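Dihydropteroate synthase (Anaplasma phagocytophilum, PDB 6UCZ) catalyses the folate-pathway condensation of 6-hydroxymethyl-7,8-dihydropterin diphosphate with p-aminobenzoate to give dihydropteroate. Local coordinates at residues 110-115 and 129-134. Sequence-based numbering, arbitrary orientation.
Sequences EVSIDT and VDYIND. With PMM (pterin-6-yl-methyl-monophosphate), chain C.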
# COMPACT_ATOMS: atom_id res chain seq x y z
N GLU A 110 0.11 13.01 5.74
CA GLU A 110 -0.42 12.92 4.39
C GLU A 110 -1.58 11.92 4.32
O GLU A 110 -1.79 11.12 5.23
CB GLU A 110 0.67 12.53 3.40
CG GLU A 110 1.78 13.57 3.31
CD GLU A 110 2.92 13.13 2.43
OE1 GLU A 110 3.64 12.17 2.82
OE2 GLU A 110 3.08 13.72 1.34
N VAL A 111 -2.31 11.96 3.21
CA VAL A 111 -3.44 11.07 2.98
C VAL A 111 -3.25 10.37 1.64
O VAL A 111 -2.88 11.00 0.65
CB VAL A 111 -4.79 11.83 3.01
CG1 VAL A 111 -5.97 10.87 2.80
CG2 VAL A 111 -4.93 12.62 4.32
N SER A 112 -3.51 9.06 1.63
CA SER A 112 -3.41 8.21 0.45
C SER A 112 -4.79 7.63 0.14
O SER A 112 -5.55 7.30 1.07
CB SER A 112 -2.40 7.07 0.70
OG SER A 112 -2.33 6.20 -0.41
N ILE A 113 -5.14 7.53 -1.13
CA ILE A 113 -6.40 6.89 -1.53
C ILE A 113 -6.09 5.51 -2.09
O ILE A 113 -5.39 5.38 -3.10
CB ILE A 113 -7.20 7.76 -2.53
CG1 ILE A 113 -8.48 7.03 -2.97
CG2 ILE A 113 -6.38 8.17 -3.75
CD1 ILE A 113 -9.43 6.71 -1.84
N ASP A 114 -6.57 4.48 -1.40
CA ASP A 114 -6.32 3.10 -1.81
C ASP A 114 -7.48 2.70 -2.71
O ASP A 114 -8.58 2.43 -2.24
CB ASP A 114 -6.20 2.18 -0.59
CG ASP A 114 -5.86 0.74 -0.96
OD1 ASP A 114 -5.93 0.35 -2.15
OD2 ASP A 114 -5.49 -0.01 -0.03
N THR A 115 -7.25 2.72 -4.02
CA THR A 115 -8.30 2.42 -4.98
C THR A 115 -7.67 1.85 -6.23
O THR A 115 -6.52 2.13 -6.56
CB THR A 115 -9.14 3.66 -5.32
OG1 THR A 115 -10.16 3.31 -6.25
CG2 THR A 115 -8.27 4.74 -5.95
N VAL A 129 -6.05 14.75 -1.39
CA VAL A 129 -5.15 13.68 -0.96
C VAL A 129 -3.79 13.84 -1.63
O VAL A 129 -3.63 14.53 -2.65
CB VAL A 129 -5.71 12.26 -1.19
CG1 VAL A 129 -7.04 12.07 -0.49
CG2 VAL A 129 -5.80 11.90 -2.68
N ASP A 130 -2.78 13.22 -1.02
CA ASP A 130 -1.39 13.36 -1.42
C ASP A 130 -0.87 12.20 -2.25
O ASP A 130 0.08 12.38 -3.01
CB ASP A 130 -0.51 13.50 -0.17
CG ASP A 130 -0.94 14.67 0.70
OD1 ASP A 130 -0.56 15.81 0.36
OD2 ASP A 130 -1.69 14.47 1.67
N TYR A 131 -1.46 11.02 -2.11
CA TYR A 131 -1.02 9.83 -2.83
C TYR A 131 -2.21 9.14 -3.46
O TYR A 131 -3.28 9.07 -2.85
CB TYR A 131 -0.33 8.78 -1.91
CG TYR A 131 0.88 9.22 -1.12
CD1 TYR A 131 0.74 9.97 0.04
CD2 TYR A 131 2.15 8.82 -1.50
CE1 TYR A 131 1.86 10.35 0.78
CE2 TYR A 131 3.26 9.19 -0.79
CZ TYR A 131 3.12 9.94 0.36
OH TYR A 131 4.25 10.30 1.05
N ILE A 132 -2.00 8.58 -4.65
CA ILE A 132 -2.82 7.48 -5.14
C ILE A 132 -2.11 6.18 -4.76
O ILE A 132 -0.98 5.94 -5.18
CB ILE A 132 -3.03 7.54 -6.66
CG1 ILE A 132 -3.56 8.89 -7.12
CG2 ILE A 132 -3.99 6.41 -7.08
CD1 ILE A 132 -3.59 9.01 -8.63
N ASN A 133 -2.77 5.35 -3.97
CA ASN A 133 -2.27 4.01 -3.72
C ASN A 133 -3.00 3.11 -4.71
O ASN A 133 -4.05 2.54 -4.41
CB ASN A 133 -2.49 3.60 -2.27
CG ASN A 133 -2.12 2.16 -2.01
OD1 ASN A 133 -1.43 1.52 -2.82
ND2 ASN A 133 -2.61 1.62 -0.90
N ASP A 134 -2.46 3.01 -5.93
CA ASP A 134 -3.13 2.31 -7.02
C ASP A 134 -2.90 0.82 -6.84
O ASP A 134 -2.01 0.23 -7.46
CB ASP A 134 -2.64 2.77 -8.38
CG ASP A 134 -3.31 2.02 -9.54
OD1 ASP A 134 -4.33 1.33 -9.31
OD2 ASP A 134 -2.81 2.12 -10.68
N5 PMM C . -2.68 -4.72 0.58
C6 PMM C . -4.00 -4.55 0.69
C7 PMM C . -4.62 -3.41 0.22
N8 PMM C . -3.97 -2.40 -0.39
N1 PMM C . -1.99 -1.53 -1.10
C2 PMM C . -0.68 -1.64 -1.25
N2 PMM C . 0.00 -0.66 -1.86
N3 PMM C . 0.04 -2.72 -0.82
C4 PMM C . -0.50 -3.83 -0.20
O4 PMM C . 0.21 -4.78 0.13
C4A PMM C . -1.96 -3.75 -0.01
C8A PMM C . -2.65 -2.58 -0.49
C9 PMM C . -4.76 -5.70 1.30
O10 PMM C . -4.47 -5.77 2.72
PA PMM C . -5.55 -5.36 3.85
O1P PMM C . -4.90 -5.80 5.17
O2P PMM C . -6.77 -6.25 3.65
O3P PMM C . -5.85 -3.90 3.78
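Strands 110-115 and 131-134, joined by helix 118-127 in a beta-alpha-beta unit of the eight-stranded parallel TIM barrel, carry the pterin-binding pair D114 and N133. Their register rests on alternating backbone bonds: I113 N gives to Y131 O, N133 N to I113 O (2.8 Å) and T115 N to N133 O. At the N-terminal end V111 O accepts twice, from Y131 N and from D130 N (2.8 Å), while V111 N returns a bond to the anti lone pair of D130 OD2 (3.0 Å), which H105 also holds. The Y131 hydroxyl donates to E110 OE1 (2.6 Å) from above the carboxylate plane, ring and carboxylate being 70° apart; K153 forms a salt bridge with E110 OE2. At the C-terminal end D114 and N133 run side by side into the barrel interior, both with CG anti to the backbone N (D114 chi1 -176°). N133 OD1 accepts from PMM N2 (2.8 Å, nearly straight at 176°) and ND2 donates to PMM N1 (3.2 Å) and to D71, consistent with fixing the amide's flip. D114 OD1 accepts from Q135; OD2, salt-bridged to R274, approaches PMM N8 (2.9 Å). On the face of I113 and I132, I113 CG2 meets CG2 of the loop residue V129 (3.9 Å), and both side chains pack on A124 of helix 118-127. Strand 69-73 continues the sheet beyond 110-115, and strand 153-157 beyond 131-134.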